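Local coordinates for protein phospholipase C-beta (PLC-beta) (Sepia officinalis, PDB 3QR0) that belongs to the phospholipase C-beta family of multidomain enzymes, joining PH, EF-hand-like, TIM-barrel and C2 domains in one chain, and carries a bound calcium ion, at residues P679-I691 with Y700-V712. Sequence-based numbering, arbitrary orientation.
Sequences PTDTVRKKFKTKI and YYDEKVFVFKKVV
Phe-687 and Phe-706 pass one another head to tail, the CB of each pressing over the centre of the other's flat face: CB of Phe-687 sits 3.5 Å from the centroid of the Phe-706 ring, and CB of Phe-706 returns the CH-pi contact. The planes are 26° from parallel but displaced, and little of one ring lies over the other. On the opposite face of Phe-687 lies CG of Lys-686, whose long chain carries NZ on to a water that also bonds Val-707 O. Phe-687 then turns its edge to the face of Phe-708, a T-shaped pair with planes at 75°, while Val-683, short and branched, fits at the edge of Phe-708. Flat phenylalanines suit this layer, packing by face and edge alike. Beyond them the methyl CG2 of Thr-689 nestles against Glu-703 CB and CG, near Phe-706 CZ.

Polar groups fasten both ends. Short Asp-681 sets two oxygens by backbone N-H groups: OD1 takes Val-712 N at 2.8 Å on its syn side, somewhat out of plane, and OD2 takes Leu-713 N. Lys-690 N and NZ grip Glu-703 OE1 from above opposite carboxylate faces, NZ in a salt bridge. Bends in its last two torsions fold the long lysine back, and NZ also bonds Tyr-701 O at 2.7 Å. Strands 686-688 and 706-711 are edge strands of different antiparallel sheets, meeting through side chains as in the beta sandwich of a C2 domain.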
ATOM      1  N   PRO A 679     -19.030 -12.200  -2.434  1.00 24.67           N
ATOM      2  CA  PRO A 679     -18.901 -13.279  -3.409  1.00 25.10           C
ATOM      3  C   PRO A 679     -19.666 -13.003  -4.705  1.00 25.59           C
ATOM      4  O   PRO A 679     -19.131 -13.233  -5.785  1.00 25.64           O
ATOM      5  CB  PRO A 679     -19.485 -14.487  -2.670  1.00 25.30           C
ATOM      6  CG  PRO A 679     -19.228 -14.206  -1.245  1.00 25.14           C
ATOM      7  CD  PRO A 679     -19.328 -12.716  -1.084  1.00 24.84           C
ATOM      8  N   THR A 680     -20.887 -12.482  -4.593  1.00 26.09           N
ATOM      9  CA  THR A 680     -21.710 -12.167  -5.770  1.00 26.72           C
ATOM     10  C   THR A 680     -21.128 -11.041  -6.643  1.00 26.40           C
ATOM     11  O   THR A 680     -21.486 -10.919  -7.814  1.00 26.98           O
ATOM     12  CB  THR A 680     -23.161 -11.802  -5.362  1.00 27.08           C
ATOM     13  OG1 THR A 680     -24.027 -11.896  -6.501  1.00 28.41           O
ATOM     14  CG2 THR A 680     -23.235 -10.396  -4.771  1.00 25.87           C
ATOM     15  N   ASP A 681     -20.241 -10.224  -6.075  1.00 25.84           N
ATOM     16  CA  ASP A 681     -19.606  -9.116  -6.796  1.00 25.62           C
ATOM     17  C   ASP A 681     -18.158  -9.407  -7.193  1.00 25.39           C
ATOM     18  O   ASP A 681     -17.495  -8.556  -7.793  1.00 25.60           O
ATOM     19  CB  ASP A 681     -19.617  -7.850  -5.931  1.00 25.27           C
ATOM     20  CG  ASP A 681     -21.019  -7.334  -5.650  1.00 25.95           C
ATOM     21  OD1 ASP A 681     -21.922  -7.578  -6.470  1.00 26.88           O
ATOM     22  OD2 ASP A 681     -21.214  -6.673  -4.607  1.00 25.86           O
ATOM     23  N   THR A 682     -17.656 -10.589  -6.853  1.00 24.99           N
ATOM     24  CA  THR A 682     -16.262 -10.913  -7.108  1.00 24.40           C
ATOM     25  C   THR A 682     -16.110 -11.519  -8.504  1.00 24.68           C
ATOM     26  O   THR A 682     -16.750 -12.511  -8.825  1.00 25.38           O
ATOM     27  CB  THR A 682     -15.712 -11.842  -6.017  1.00 24.30           C
ATOM     28  OG1 THR A 682     -15.723 -11.135  -4.770  1.00 23.71           O
ATOM     29  CG2 THR A 682     -14.295 -12.289  -6.340  1.00 23.93           C
ATOM     30  N   VAL A 683     -15.271 -10.892  -9.325  1.00 24.36           N
ATOM     31  CA  VAL A 683     -15.058 -11.292 -10.712  1.00 24.77           C
ATOM     32  C   VAL A 683     -13.564 -11.425 -10.977  1.00 24.69           C
ATOM     33  O   VAL A 683     -12.822 -10.431 -10.943  1.00 24.19           O
ATOM     34  CB  VAL A 683     -15.649 -10.250 -11.688  1.00 25.14           C
ATOM     35  CG1 VAL A 683     -15.378 -10.656 -13.138  1.00 25.80           C
ATOM     36  CG2 VAL A 683     -17.149 -10.070 -11.446  1.00 24.49           C
ATOM     37  N   ARG A 684     -13.129 -12.659 -11.224  1.00 25.10           N
ATOM     38  CA  ARG A 684     -11.742 -12.948 -11.564  1.00 25.09           C
ATOM     39  C   ARG A 684     -11.634 -13.702 -12.885  1.00 25.78           C
ATOM     40  O   ARG A 684     -12.506 -14.500 -13.223  1.00 25.55           O
ATOM     41  CB  ARG A 684     -11.100 -13.770 -10.455  1.00 24.65           C
ATOM     42  CG  ARG A 684     -11.003 -13.021  -9.137  1.00 24.44           C
ATOM     43  CD  ARG A 684      -9.979 -13.652  -8.220  1.00 23.90           C
ATOM     44  NE  ARG A 684      -8.624 -13.507  -8.739  1.00 24.26           N
ATOM     45  CZ  ARG A 684      -7.554 -14.142  -8.265  1.00 25.25           C
ATOM     46  NH1 ARG A 684      -7.655 -14.983  -7.236  1.00 25.63           N
ATOM     47  NH2 ARG A 684      -6.373 -13.935  -8.825  1.00 25.64           N
ATOM     48  N   LYS A 685     -10.547 -13.439 -13.610  1.00 26.30           N
ATOM     49  CA  LYS A 685     -10.215 -14.129 -14.861  1.00 27.45           C
ATOM     50  C   LYS A 685     -11.337 -14.054 -15.902  1.00 28.23           C
ATOM     51  O   LYS A 685     -11.613 -15.037 -16.588  1.00 29.23           O
ATOM     52  CB  LYS A 685      -9.856 -15.601 -14.597  1.00 28.06           C
ATOM     53  CG  LYS A 685      -8.764 -15.823 -13.570  1.00 28.30           C
ATOM     54  CD  LYS A 685      -7.412 -15.276 -14.022  1.00 29.60           C
ATOM     55  CE  LYS A 685      -6.314 -15.661 -13.028  1.00 30.13           C
ATOM     56  NZ  LYS A 685      -5.065 -14.860 -13.199  1.00 30.61           N
ATOM     57  N   LYS A 686     -11.973 -12.890 -16.012  1.00 28.07           N
ATOM     58  CA  LYS A 686     -13.060 -12.686 -16.975  1.00 28.97           C
ATOM     59  C   LYS A 686     -12.678 -11.688 -18.072  1.00 28.44           C
ATOM     60  O   LYS A 686     -13.003 -11.908 -19.235  1.00 28.87           O
ATOM     61  CB  LYS A 686     -14.322 -12.205 -16.256  1.00 29.11           C
ATOM     62  CG  LYS A 686     -15.544 -12.042 -17.162  1.00 31.48           C
ATOM     63  CD  LYS A 686     -16.761 -11.544 -16.380  1.00 33.40           C
ATOM     64  CE  LYS A 686     -18.013 -11.521 -17.253  1.00 35.84           C
ATOM     65  NZ  LYS A 686     -19.255 -11.371 -16.437  1.00 37.93           N
ATOM     66  N   PHE A 687     -11.994 -10.608 -17.690  1.00 27.16           N
ATOM     67  CA  PHE A 687     -11.724  -9.484 -18.580  1.00 27.03           C
ATOM     68  C   PHE A 687     -10.238  -9.308 -18.889  1.00 26.69           C
ATOM     69  O   PHE A 687      -9.434  -9.054 -17.994  1.00 26.10           O
ATOM     70  CB  PHE A 687     -12.242  -8.193 -17.955  1.00 26.50           C
ATOM     71  CG  PHE A 687     -13.732  -8.142 -17.796  1.00 26.92           C
ATOM     72  CD1 PHE A 687     -14.302  -7.885 -16.559  1.00 26.94           C
ATOM     73  CD2 PHE A 687     -14.570  -8.332 -18.889  1.00 29.15           C
ATOM     74  CE1 PHE A 687     -15.684  -7.818 -16.413  1.00 28.06           C
ATOM     75  CE2 PHE A 687     -15.950  -8.273 -18.745  1.00 29.56           C
ATOM     76  CZ  PHE A 687     -16.504  -8.018 -17.508  1.00 28.83           C
ATOM     77  N   LYS A 688      -9.891  -9.418 -20.165  1.00 27.12           N
ATOM     78  CA  LYS A 688      -8.512  -9.296 -20.618  1.00 26.96           C
ATOM     79  C   LYS A 688      -8.488  -8.593 -21.972  1.00 27.23           C
ATOM     80  O   LYS A 688      -9.245  -8.963 -22.861  1.00 27.64           O
ATOM     81  CB  LYS A 688      -7.899 -10.692 -20.738  1.00 27.45           C
ATOM     82  CG  LYS A 688      -6.463 -10.727 -21.238  1.00 28.08           C
ATOM     83  CD  LYS A 688      -5.941 -12.156 -21.257  1.00 30.05           C
ATOM     84  CE  LYS A 688      -4.734 -12.302 -22.154  1.00 31.01           C
ATOM     85  NZ  LYS A 688      -4.161 -13.673 -22.059  1.00 32.48           N
ATOM     86  N   THR A 689      -7.620  -7.596 -22.130  1.00 26.58           N
ATOM     87  CA  THR A 689      -7.497  -6.882 -23.400  1.00 27.07           C
ATOM     88  C   THR A 689      -6.778  -7.730 -24.432  1.00 27.99           C
ATOM     89  O   THR A 689      -6.174  -8.746 -24.103  1.00 27.67           O
ATOM     90  CB  THR A 689      -6.685  -5.571 -23.268  1.00 26.66           C
ATOM     91  OG1 THR A 689      -5.334  -5.874 -22.884  1.00 25.46           O
ATOM     92  CG2 THR A 689      -7.321  -4.634 -22.247  1.00 25.60           C
ATOM     93  N   LYS A 690      -6.835  -7.280 -25.677  1.00 28.98           N
ATOM     94  CA  LYS A 690      -5.944  -7.773 -26.707  1.00 30.18           C
ATOM     95  C   LYS A 690      -4.489  -7.492 -26.325  1.00 30.22           C
ATOM     96  O   LYS A 690      -4.202  -6.633 -25.487  1.00 29.18           O
ATOM     97  CB  LYS A 690      -6.262  -7.118 -28.060  1.00 31.13           C
ATOM     98  CG  LYS A 690      -6.005  -5.600 -28.125  1.00 30.97           C
ATOM     99  CD  LYS A 690      -6.305  -5.034 -29.520  1.00 32.29           C
ATOM    100  CE  LYS A 690      -7.800  -4.964 -29.817  1.00 32.41           C
ATOM    101  NZ  LYS A 690      -8.532  -4.093 -28.855  1.00 31.27           N
ATOM    102  N   ILE A 691      -3.576  -8.213 -26.962  1.00 31.17           N
ATOM    103  CA  ILE A 691      -2.152  -7.991 -26.778  1.00 31.45           C
ATOM    104  C   ILE A 691      -1.664  -6.938 -27.766  1.00 32.12           C
ATOM    105  O   ILE A 691      -1.938  -7.024 -28.959  1.00 32.78           O
ATOM    106  CB  ILE A 691      -1.349  -9.284 -26.986  1.00 31.94           C
ATOM    107  CG1 ILE A 691      -1.567 -10.232 -25.801  1.00 31.73           C
ATOM    108  CG2 ILE A 691       0.140  -8.968 -27.157  1.00 32.15           C
ATOM    109  CD1 ILE A 691      -1.218 -11.676 -26.100  1.00 32.17           C
ATOM    110  N   TYR A 700      -1.620   0.992 -27.631  1.00 30.88           N
ATOM    111  CA  TYR A 700      -2.989   1.501 -27.758  1.00 31.19           C
ATOM    112  C   TYR A 700      -3.967   0.334 -27.874  1.00 31.42           C
ATOM    113  O   TYR A 700      -4.159  -0.220 -28.948  1.00 32.04           O
ATOM    114  CB  TYR A 700      -3.075   2.447 -28.967  1.00 32.00           C
ATOM    115  CG  TYR A 700      -4.432   3.088 -29.232  1.00 33.21           C
ATOM    116  CD1 TYR A 700      -5.235   3.544 -28.192  1.00 33.86           C
ATOM    117  CD2 TYR A 700      -4.890   3.272 -30.538  1.00 35.83           C
ATOM    118  CE1 TYR A 700      -6.473   4.141 -28.441  1.00 34.43           C
ATOM    119  CE2 TYR A 700      -6.125   3.871 -30.797  1.00 36.74           C
ATOM    120  CZ  TYR A 700      -6.906   4.308 -29.738  1.00 36.00           C
ATOM    121  OH  TYR A 700      -8.124   4.897 -29.973  1.00 37.30           O
ATOM    122  N   TYR A 701      -4.579  -0.043 -26.753  1.00 31.18           N
ATOM    123  CA  TYR A 701      -5.431  -1.236 -26.700  1.00 31.55           C
ATOM    124  C   TYR A 701      -6.784  -0.978 -27.350  1.00 32.39           C
ATOM    125  O   TYR A 701      -7.281  -1.813 -28.107  1.00 33.10           O
ATOM    126  CB  TYR A 701      -5.637  -1.716 -25.256  1.00 30.70           C
ATOM    127  CG  TYR A 701      -4.352  -1.892 -24.483  1.00 29.75           C
ATOM    128  CD1 TYR A 701      -3.557  -3.031 -24.649  1.00 29.19           C
ATOM    129  CD2 TYR A 701      -3.919  -0.915 -23.600  1.00 28.22           C
ATOM    130  CE1 TYR A 701      -2.369  -3.184 -23.939  1.00 28.66           C
ATOM    131  CE2 TYR A 701      -2.738  -1.060 -22.890  1.00 27.84           C
ATOM    132  CZ  TYR A 701      -1.966  -2.191 -23.062  1.00 27.57           C
ATOM    133  OH  TYR A 701      -0.794  -2.313 -22.349  1.00 26.15           O
ATOM    134  N   ASP A 702      -7.372   0.182 -27.052  1.00 32.48           N
ATOM    135  CA  ASP A 702      -8.693   0.545 -27.551  1.00 33.06           C
ATOM    136  C   ASP A 702      -9.660  -0.630 -27.396  1.00 33.20           C
ATOM    137  O   ASP A 702     -10.272  -1.092 -28.365  1.00 34.04           O
ATOM    138  CB  ASP A 702      -8.601   0.990 -29.015  1.00 34.38           C
ATOM    139  CG  ASP A 702      -9.898   1.582 -29.534  1.00 35.34           C
ATOM    140  OD1 ASP A 702     -10.662   2.166 -28.738  1.00 36.91           O
ATOM    141  OD2 ASP A 702     -10.149   1.462 -30.742  1.00 38.95           O
ATOM    142  N   GLU A 703      -9.775  -1.119 -26.169  1.00 32.52           N
ATOM    143  CA  GLU A 703     -10.545  -2.325 -25.892  1.00 32.64           C
ATOM    144  C   GLU A 703     -12.003  -1.985 -25.655  1.00 32.93           C
ATOM    145  O   GLU A 703     -12.314  -0.947 -25.076  1.00 32.67           O
ATOM    146  CB  GLU A 703      -9.984  -3.047 -24.668  1.00 31.88           C
ATOM    147  CG  GLU A 703     -10.490  -4.477 -24.486  1.00 31.99           C
ATOM    148  CD  GLU A 703     -10.044  -5.420 -25.595  1.00 33.75           C
ATOM    149  OE1 GLU A 703      -8.932  -5.241 -26.136  1.00 33.19           O
ATOM    150  OE2 GLU A 703     -10.813  -6.352 -25.921  1.00 35.66           O
ATOM    151  N   LYS A 704     -12.893  -2.862 -26.112  1.00 33.76           N
ATOM    152  CA  LYS A 704     -14.308  -2.755 -25.796  1.00 34.30           C
ATOM    153  C   LYS A 704     -14.473  -2.737 -24.274  1.00 33.06           C
ATOM    154  O   LYS A 704     -13.743  -3.423 -23.554  1.00 32.47           O
ATOM    155  CB  LYS A 704     -15.080  -3.929 -26.411  1.00 35.40           C
ATOM    156  CG  LYS A 704     -16.571  -3.980 -26.067  1.00 37.78           C
ATOM    157  CD  LYS A 704     -17.325  -2.765 -26.603  1.00 41.03           C
ATOM    158  CE  LYS A 704     -18.776  -2.736 -26.136  1.00 42.59           C
ATOM    159  NZ  LYS A 704     -19.383  -1.375 -26.300  1.00 43.77           N
ATOM    160  N   VAL A 705     -15.425  -1.944 -23.794  1.00 32.42           N
ATOM    161  CA  VAL A 705     -15.613  -1.746 -22.359  1.00 31.49           C
ATOM    162  C   VAL A 705     -15.894  -3.052 -21.602  1.00 31.10           C
ATOM    163  O   VAL A 705     -16.585  -3.944 -22.106  1.00 31.60           O
ATOM    164  CB  VAL A 705     -16.751  -0.729 -22.081  1.00 31.72           C
ATOM    165  CG1 VAL A 705     -18.089  -1.244 -22.609  1.00 32.17           C
ATOM    166  CG2 VAL A 705     -16.833  -0.414 -20.603  1.00 30.47           C
ATOM    167  N   PHE A 706     -15.323  -3.155 -20.402  1.00 29.85           N
ATOM    168  CA  PHE A 706     -15.609  -4.241 -19.478  1.00 29.54           C
ATOM    169  C   PHE A 706     -16.716  -3.773 -18.530  1.00 29.43           C
ATOM    170  O   PHE A 706     -16.556  -2.774 -17.838  1.00 28.46           O
ATOM    171  CB  PHE A 706     -14.372  -4.602 -18.644  1.00 28.77           C
ATOM    172  CG  PHE A 706     -13.165  -5.026 -19.450  1.00 28.47           C
ATOM    173  CD1 PHE A 706     -11.889  -4.609 -19.070  1.00 27.98           C
ATOM    174  CD2 PHE A 706     -13.284  -5.862 -20.551  1.00 29.56           C
ATOM    175  CE1 PHE A 706     -10.762  -5.012 -19.786  1.00 27.81           C
ATOM    176  CE2 PHE A 706     -12.162  -6.264 -21.270  1.00 29.79           C
ATOM    177  CZ  PHE A 706     -10.904  -5.836 -20.888  1.00 29.18           C
ATOM    178  N   VAL A 707     -17.827  -4.504 -18.489  1.00 29.99           N
ATOM    179  CA  VAL A 707     -19.000  -4.091 -17.719  1.00 30.08           C
ATOM    180  C   VAL A 707     -19.206  -4.957 -16.483  1.00 30.01           C
ATOM    181  O   VAL A 707     -19.313  -6.175 -16.589  1.00 30.29           O
ATOM    182  CB  VAL A 707     -20.276  -4.171 -18.587  1.00 31.00           C
ATOM    183  CG1 VAL A 707     -21.503  -3.746 -17.783  1.00 30.84           C
ATOM    184  CG2 VAL A 707     -20.128  -3.309 -19.844  1.00 31.22           C
ATOM    185  N   PHE A 708     -19.261  -4.323 -15.316  1.00 29.75           N
ATOM    186  CA  PHE A 708     -19.688  -4.983 -14.086  1.00 29.99           C
ATOM    187  C   PHE A 708     -21.109  -4.503 -13.807  1.00 30.68           C
ATOM    188  O   PHE A 708     -21.315  -3.517 -13.102  1.00 30.33           O
ATOM    189  CB  PHE A 708     -18.757  -4.634 -12.921  1.00 29.16           C
ATOM    190  CG  PHE A 708     -17.323  -5.009 -13.158  1.00 29.03           C
ATOM    191  CD1 PHE A 708     -16.471  -4.146 -13.830  1.00 29.66           C
ATOM    192  CD2 PHE A 708     -16.821  -6.219 -12.704  1.00 29.46           C
ATOM    193  CE1 PHE A 708     -15.141  -4.486 -14.050  1.00 29.48           C
ATOM    194  CE2 PHE A 708     -15.492  -6.568 -12.918  1.00 28.92           C
ATOM    195  CZ  PHE A 708     -14.652  -5.702 -13.594  1.00 29.32           C
ATOM    196  N   LYS A 709     -22.078  -5.211 -14.379  1.00 31.87           N
ATOM    197  CA  LYS A 709     -23.450  -4.718 -14.502  1.00 32.90           C
ATOM    198  C   LYS A 709     -24.084  -4.348 -13.163  1.00 32.29           C
ATOM    199  O   LYS A 709     -24.592  -3.238 -13.003  1.00 32.57           O
ATOM    200  CB  LYS A 709     -24.312  -5.764 -15.229  1.00 33.98           C
ATOM    201  CG  LYS A 709     -25.734  -5.327 -15.548  1.00 36.39           C
ATOM    202  CD  LYS A 709     -25.774  -4.078 -16.417  1.00 38.64           C
ATOM    203  CE  LYS A 709     -27.152  -3.873 -17.021  1.00 40.67           C
ATOM    204  NZ  LYS A 709     -27.235  -2.584 -17.761  1.00 42.52           N
ATOM    205  N   LYS A 710     -24.053  -5.273 -12.210  1.00 31.76           N
ATOM    206  CA  LYS A 710     -24.692  -5.062 -10.918  1.00 31.39           C
ATOM    207  C   LYS A 710     -23.731  -5.368  -9.782  1.00 30.22           C
ATOM    208  O   LYS A 710     -23.439  -6.531  -9.505  1.00 29.88           O
ATOM    209  CB  LYS A 710     -25.936  -5.939 -10.779  1.00 32.32           C
ATOM    210  CG  LYS A 710     -26.700  -5.716  -9.474  1.00 33.50           C
ATOM    211  CD  LYS A 710     -27.973  -6.552  -9.409  1.00 36.07           C
ATOM    212  CE  LYS A 710     -28.804  -6.193  -8.181  1.00 37.33           C
ATOM    213  NZ  LYS A 710     -29.992  -7.091  -8.024  1.00 39.64           N
ATOM    214  N   VAL A 711     -23.242  -4.318  -9.133  1.00 28.94           N
ATOM    215  CA  VAL A 711     -22.445  -4.468  -7.925  1.00 27.80           C
ATOM    216  C   VAL A 711     -23.373  -4.287  -6.727  1.00 27.80           C
ATOM    217  O   VAL A 711     -23.781  -3.166  -6.412  1.00 27.32           O
ATOM    218  CB  VAL A 711     -21.305  -3.436  -7.871  1.00 27.47           C
ATOM    219  CG1 VAL A 711     -20.425  -3.683  -6.645  1.00 25.89           C
ATOM    220  CG2 VAL A 711     -20.485  -3.488  -9.159  1.00 26.84           C
ATOM    221  N   VAL A 712     -23.713  -5.399  -6.074  1.00 27.73           N
ATOM    222  CA  VAL A 712     -24.639  -5.389  -4.943  1.00 27.99           C
ATOM    223  C   VAL A 712     -24.179  -4.514  -3.771  1.00 27.72           C
ATOM    224  O   VAL A 712     -24.978  -3.760  -3.219  1.00 28.39           O
ATOM    225  CB  VAL A 712     -24.917  -6.820  -4.432  1.00 28.26           C
ATOM    226  CG1 VAL A 712     -25.557  -6.784  -3.045  1.00 28.15           C
ATOM    227  CG2 VAL A 712     -25.805  -7.570  -5.422  1.00 28.80           C
TER
HETATM  228  O   HOH W   1     -19.134  -8.590 -14.966  1.00 35.75           O